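Local structure of glutamine synthetase (Streptomyces coelicolor, 4BAX) at residues A[8-13]-A[45-50]; A[58-63]-A[80-85]. The protein belongs to the glutamine synthetase family of enzymes, pairing a beta-Grasp domain with a catalytic domain in an assembly of ten chains. All blocks are in the same frame, centred on the assembly; numbering follows the deposited sequence.

Both contacts lie in the beta-Grasp domain, their centres about 11 Å apart, and meet on the same five-stranded sheet, where strands 3-11 and 75-82 are neighbours. Contact 1 ties the end of an inner strand to a loop through two weak hydrogen bonds, one of them to the carboxamide of Gln49. Contact 2 is regular sheet pairing, held by four main-chain bonds; one of its faces is apolar, while the other runs from buried Val58 and Leu82 to exposed Lys60. The two share an apolar seam: Trp10 CD1 is 3.6 Å from Val81 CG2, and Trp10 CG is 3.7 Å from Leu59 CD2. Neither is wholly interior, and both touch a second subunit.

Contact 1: A[8-13]-A[45-50]; sequences YIWIDG and SSTNQA
Gln49 carries the contact through its carboxamide: with CG anti to the carbonyl carbon (chi1 -73°), the extended chain beyond CG delivers it to the C-terminal end of strand 3-11. Its OE1 sits at the edge of the Trp10 indole, whose CG holds the crowded position between backbone N and carbonyl carbon. Amide and ring planes are only 3° apart, so OE1 lies near the ring plane, though the N-H meets it at an angle. The bond is weak: Trp10 NE1 to Gln49 OE1 is 3.5 Å, with 144° at the hydrogen. Within the loop, Thr47 OG1 is hydrogen-bonded to Gln49 OE1 at 2.7 Å, in the carbonyl plane, and also to Gly44 O. OE1 thus has one short partner, the Thr47 hydroxyl, and one weak one, the indole N-H, although high B-factors mark Gln49 as poorly ordered.

Asp12 touches the loop through its CB, 3.8 Å from Gln49 CD and 3.9 Å from Thr47 CB; Val81 and Phe42 also pack on Gln49. Gly13 N points at Thr47 O in a straighter but again weak bond of 3.5 Å.

A second shell positions these groups. The Asp12 carboxylate turns to the neighbouring strand 20-28 and the turn before it, forming a salt bridge from OD2 to Arg21 and accepting from Lys19 N at OD1. Gln49 NE2 is hydrogen-bonded to Ser91 OG, and the Trp10 ring stacks with Phe42. From a second subunit, Tyr141 packs on Thr47 and Cys142 on Trp10. The contact therefore fastens the loop between strands 40-43 and 56-66 to the C-terminal end of strand 3-11 in the beta-Grasp sheet, at a subunit interface of the kind glutamine synthetases build between this domain and a neighbouring chain.

Contact 2: A[58-63]-A[80-85]; sequences VLKPVF and EVLDTD
On one face of the sheet, Lys60 and Glu80 run alongside each other with their tips in one direction. The lysine has CG anti to its backbone N and stays extended until it bends at the last torsion (chi4 58°), so it is the aliphatic run that meets the glutamate: Lys60 CD lies 3.4 Å from Glu80 OE2. The charged ends are not in contact, with 5.4 Å between Lys60 NZ and Glu80 OE2, and any attraction is probably modest. Leu82 crosses the same lysine obliquely, its CD1 3.7 Å from Lys60 CD. Val62 approaches Glu80 at about a right angle, its CG1 3.9 Å from Glu80 CG, while Glu80 OE1 is hydrogen-bonded to Asn92 ND2.

Beneath these side chains, strands 56-66 and 75-82 form a beta hairpin in the five-stranded mixed sheet of the beta-Grasp domain. Their local axes run at 142°, antiparallel with marked twist. Val58-Leu82 and Lys60-Glu80 are hydrogen-bonded pairs, each closed by two main-chain bonds, such as Leu82 N to Val58 O at 2.8 Å and Lys60 N to Glu80 O at 2.9 Å. The return bond from Glu80 N reaches Lys60 O from 28° above the carbonyl plane. Farther along, Val62 and Phe63 together pair with Leu78, a classic beta bulge.

Leu59 and Val81, the non-hydrogen-bonded pair between them, project to the opposite face, where Leu59 CD2 and Val81 CG2 meet loosely at 4.3 Å and Phe42 packs against both. Back on the Lys60 face, Val58 and Leu82 are set CB to CB at 3.9 Å, and Trp302 of a second subunit packs on Val58 and Thr84.

Contact 1: A[8-13]-A[45-50]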
# COMPACT_ATOMS: atom_id res chain seq x y z
N TYR A 8 -12.85 -39.33 -7.10
CA TYR A 8 -12.48 -40.04 -8.31
C TYR A 8 -11.50 -39.20 -9.09
O TYR A 8 -11.79 -38.06 -9.45
CB TYR A 8 -13.70 -40.34 -9.17
CG TYR A 8 -14.48 -41.57 -8.76
CD1 TYR A 8 -14.87 -41.77 -7.44
CD2 TYR A 8 -14.86 -42.52 -9.70
CE1 TYR A 8 -15.61 -42.89 -7.07
CE2 TYR A 8 -15.60 -43.66 -9.32
CZ TYR A 8 -15.97 -43.84 -8.01
OH TYR A 8 -16.71 -44.96 -7.65
N ILE A 9 -10.32 -39.76 -9.30
CA ILE A 9 -9.21 -39.06 -9.92
C ILE A 9 -8.86 -39.77 -11.21
O ILE A 9 -8.82 -41.01 -11.26
CB ILE A 9 -7.98 -39.02 -8.95
CG1 ILE A 9 -8.32 -38.16 -7.72
CG2 ILE A 9 -6.72 -38.48 -9.61
CD1 ILE A 9 -7.53 -38.50 -6.42
N TRP A 10 -8.66 -39.00 -12.27
CA TRP A 10 -8.23 -39.62 -13.51
C TRP A 10 -7.28 -38.72 -14.28
O TRP A 10 -7.05 -37.58 -13.87
CB TRP A 10 -9.42 -40.07 -14.38
CG TRP A 10 -10.19 -38.95 -15.06
CD1 TRP A 10 -10.03 -38.54 -16.36
CD2 TRP A 10 -11.23 -38.14 -14.50
NE1 TRP A 10 -10.91 -37.51 -16.63
CE2 TRP A 10 -11.66 -37.25 -15.52
CE3 TRP A 10 -11.84 -38.07 -13.25
CZ2 TRP A 10 -12.67 -36.31 -15.32
CZ3 TRP A 10 -12.86 -37.13 -13.05
CH2 TRP A 10 -13.26 -36.26 -14.08
N ILE A 11 -6.69 -39.25 -15.35
CA ILE A 11 -5.78 -38.52 -16.22
C ILE A 11 -6.48 -38.26 -17.55
O ILE A 11 -7.09 -39.17 -18.12
CB ILE A 11 -4.48 -39.29 -16.43
CG1 ILE A 11 -3.68 -39.27 -15.13
CG2 ILE A 11 -3.62 -38.66 -17.52
CD1 ILE A 11 -3.51 -40.63 -14.54
N ASP A 12 -6.41 -37.03 -18.04
CA ASP A 12 -7.10 -36.67 -19.27
C ASP A 12 -6.32 -36.95 -20.56
O ASP A 12 -5.33 -37.70 -20.57
CB ASP A 12 -7.68 -35.24 -19.21
CG ASP A 12 -6.63 -34.16 -19.28
OD1 ASP A 12 -5.47 -34.43 -19.66
OD2 ASP A 12 -6.95 -33.01 -18.91
N GLY A 13 -6.80 -36.40 -21.67
CA GLY A 13 -6.17 -36.58 -22.95
C GLY A 13 -5.51 -35.32 -23.47
O GLY A 13 -5.31 -35.18 -24.68
N SER A 45 -15.66 -33.77 -23.57
CA SER A 45 -15.37 -32.58 -24.38
C SER A 45 -14.56 -31.58 -23.57
O SER A 45 -13.65 -30.93 -24.08
CB SER A 45 -16.68 -31.92 -24.83
OG SER A 45 -17.82 -32.65 -24.40
N SER A 46 -14.87 -31.53 -22.28
CA SER A 46 -14.26 -30.61 -21.35
C SER A 46 -12.82 -30.98 -20.95
O SER A 46 -12.09 -30.16 -20.39
CB SER A 46 -15.16 -30.51 -20.11
OG SER A 46 -16.48 -30.11 -20.46
N THR A 47 -12.43 -32.22 -21.24
CA THR A 47 -11.14 -32.74 -20.78
C THR A 47 -10.12 -33.14 -21.86
O THR A 47 -9.15 -33.84 -21.56
CB THR A 47 -11.31 -33.92 -19.78
OG1 THR A 47 -12.10 -34.95 -20.38
CG2 THR A 47 -12.01 -33.44 -18.51
N ASN A 48 -10.36 -32.73 -23.11
CA ASN A 48 -9.44 -33.05 -24.23
C ASN A 48 -9.44 -34.55 -24.54
O ASN A 48 -8.52 -35.09 -25.16
CB ASN A 48 -8.02 -32.53 -23.93
CG ASN A 48 -7.96 -31.01 -23.86
OD1 ASN A 48 -8.66 -30.32 -24.59
ND2 ASN A 48 -7.18 -30.49 -22.91
N GLN A 49 -10.50 -35.20 -24.07
CA GLN A 49 -10.78 -36.61 -24.30
C GLN A 49 -11.99 -36.68 -25.22
O GLN A 49 -12.70 -37.69 -25.31
CB GLN A 49 -11.01 -37.30 -22.97
CG GLN A 49 -9.72 -37.46 -22.22
CD GLN A 49 -9.93 -37.86 -20.79
OE1 GLN A 49 -10.81 -37.33 -20.12
NE2 GLN A 49 -9.13 -38.80 -20.31
N ALA A 50 -12.23 -35.54 -25.84
CA ALA A 50 -13.12 -35.41 -26.98
C ALA A 50 -12.71 -34.11 -27.67
O ALA A 50 -12.02 -34.13 -28.69
CB ALA A 50 -14.56 -35.34 -26.52

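Contact 2: A[58-63]-A[80-85]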
# COMPACT_ATOMS: atom_id res chain seq x y z
N VAL A 58 -16.04 -43.32 -19.40
CA VAL A 58 -16.33 -44.17 -18.28
C VAL A 58 -15.10 -44.18 -17.34
O VAL A 58 -13.95 -44.31 -17.80
CB VAL A 58 -16.66 -45.60 -18.75
CG1 VAL A 58 -16.67 -46.56 -17.58
CG2 VAL A 58 -18.01 -45.62 -19.49
N LEU A 59 -15.37 -44.05 -16.04
CA LEU A 59 -14.35 -44.12 -15.01
C LEU A 59 -14.36 -45.49 -14.36
O LEU A 59 -15.42 -45.94 -13.87
CB LEU A 59 -14.62 -43.04 -13.96
CG LEU A 59 -14.36 -41.63 -14.52
CD1 LEU A 59 -14.76 -40.51 -13.54
CD2 LEU A 59 -12.90 -41.49 -14.97
N LYS A 60 -13.23 -46.18 -14.43
CA LYS A 60 -13.13 -47.47 -13.82
C LYS A 60 -12.02 -47.46 -12.76
O LYS A 60 -10.86 -47.27 -13.10
CB LYS A 60 -12.81 -48.53 -14.88
CG LYS A 60 -12.77 -49.93 -14.36
CD LYS A 60 -12.24 -50.82 -15.48
CE LYS A 60 -12.13 -52.26 -15.03
NZ LYS A 60 -13.49 -52.70 -14.60
N PRO A 61 -12.39 -47.65 -11.48
CA PRO A 61 -11.45 -47.65 -10.34
C PRO A 61 -10.34 -48.69 -10.54
O PRO A 61 -10.64 -49.82 -10.96
CB PRO A 61 -12.33 -48.05 -9.15
CG PRO A 61 -13.72 -47.67 -9.54
CD PRO A 61 -13.80 -47.66 -11.04
N VAL A 62 -9.09 -48.32 -10.32
CA VAL A 62 -7.99 -49.28 -10.42
C VAL A 62 -7.18 -49.30 -9.13
O VAL A 62 -6.43 -50.25 -8.86
CB VAL A 62 -7.08 -49.01 -11.65
CG1 VAL A 62 -7.90 -49.05 -12.93
CG2 VAL A 62 -6.37 -47.66 -11.52
N PHE A 63 -7.30 -48.22 -8.37
CA PHE A 63 -6.56 -48.07 -7.13
C PHE A 63 -7.34 -47.16 -6.20
O PHE A 63 -7.96 -46.21 -6.66
CB PHE A 63 -5.17 -47.51 -7.40
CG PHE A 63 -4.38 -47.22 -6.14
CD1 PHE A 63 -3.59 -48.21 -5.57
CD2 PHE A 63 -4.40 -45.95 -5.54
CE1 PHE A 63 -2.85 -47.97 -4.42
CE2 PHE A 63 -3.66 -45.70 -4.39
CZ PHE A 63 -2.88 -46.71 -3.83
N GLU A 80 -9.17 -45.55 -14.48
CA GLU A 80 -8.71 -45.50 -15.85
C GLU A 80 -9.92 -45.11 -16.67
O GLU A 80 -11.07 -45.30 -16.22
CB GLU A 80 -8.10 -46.83 -16.31
CG GLU A 80 -9.12 -47.97 -16.42
CD GLU A 80 -8.49 -49.27 -16.91
OE1 GLU A 80 -7.29 -49.23 -17.27
OE2 GLU A 80 -9.18 -50.32 -16.93
N VAL A 81 -9.68 -44.60 -17.87
CA VAL A 81 -10.75 -44.05 -18.68
C VAL A 81 -11.10 -45.04 -19.78
O VAL A 81 -10.21 -45.53 -20.51
CB VAL A 81 -10.37 -42.67 -19.27
CG1 VAL A 81 -11.52 -42.07 -20.07
CG2 VAL A 81 -9.97 -41.71 -18.14
N LEU A 82 -12.39 -45.31 -19.92
CA LEU A 82 -12.85 -46.26 -20.91
C LEU A 82 -13.85 -45.61 -21.83
O LEU A 82 -14.54 -44.66 -21.45
CB LEU A 82 -13.52 -47.45 -20.24
CG LEU A 82 -12.71 -48.12 -19.13
CD1 LEU A 82 -13.51 -49.31 -18.64
CD2 LEU A 82 -11.31 -48.52 -19.60
N ASP A 83 -13.96 -46.19 -23.03
CA ASP A 83 -15.01 -45.83 -23.96
C ASP A 83 -16.28 -46.45 -23.42
O ASP A 83 -16.22 -47.28 -22.51
CB ASP A 83 -14.68 -46.40 -25.35
CG ASP A 83 -13.72 -45.52 -26.17
OD1 ASP A 83 -13.79 -44.27 -26.06
OD2 ASP A 83 -12.90 -46.07 -26.95
N THR A 84 -17.43 -46.08 -23.99
CA THR A 84 -18.74 -46.58 -23.53
C THR A 84 -18.89 -48.10 -23.69
O THR A 84 -19.70 -48.73 -23.01
CB THR A 84 -19.91 -45.86 -24.26
OG1 THR A 84 -19.71 -45.95 -25.67
CG2 THR A 84 -19.94 -44.39 -23.87
N ASP A 85 -18.09 -48.69 -24.57
CA ASP A 85 -18.08 -50.13 -24.78
C ASP A 85 -17.10 -50.80 -23.80
O ASP A 85 -16.72 -51.95 -23.99
CB ASP A 85 -17.72 -50.47 -26.24
CG ASP A 85 -16.32 -50.00 -26.64
OD1 ASP A 85 -15.59 -49.43 -25.79
OD2 ASP A 85 -15.96 -50.16 -27.83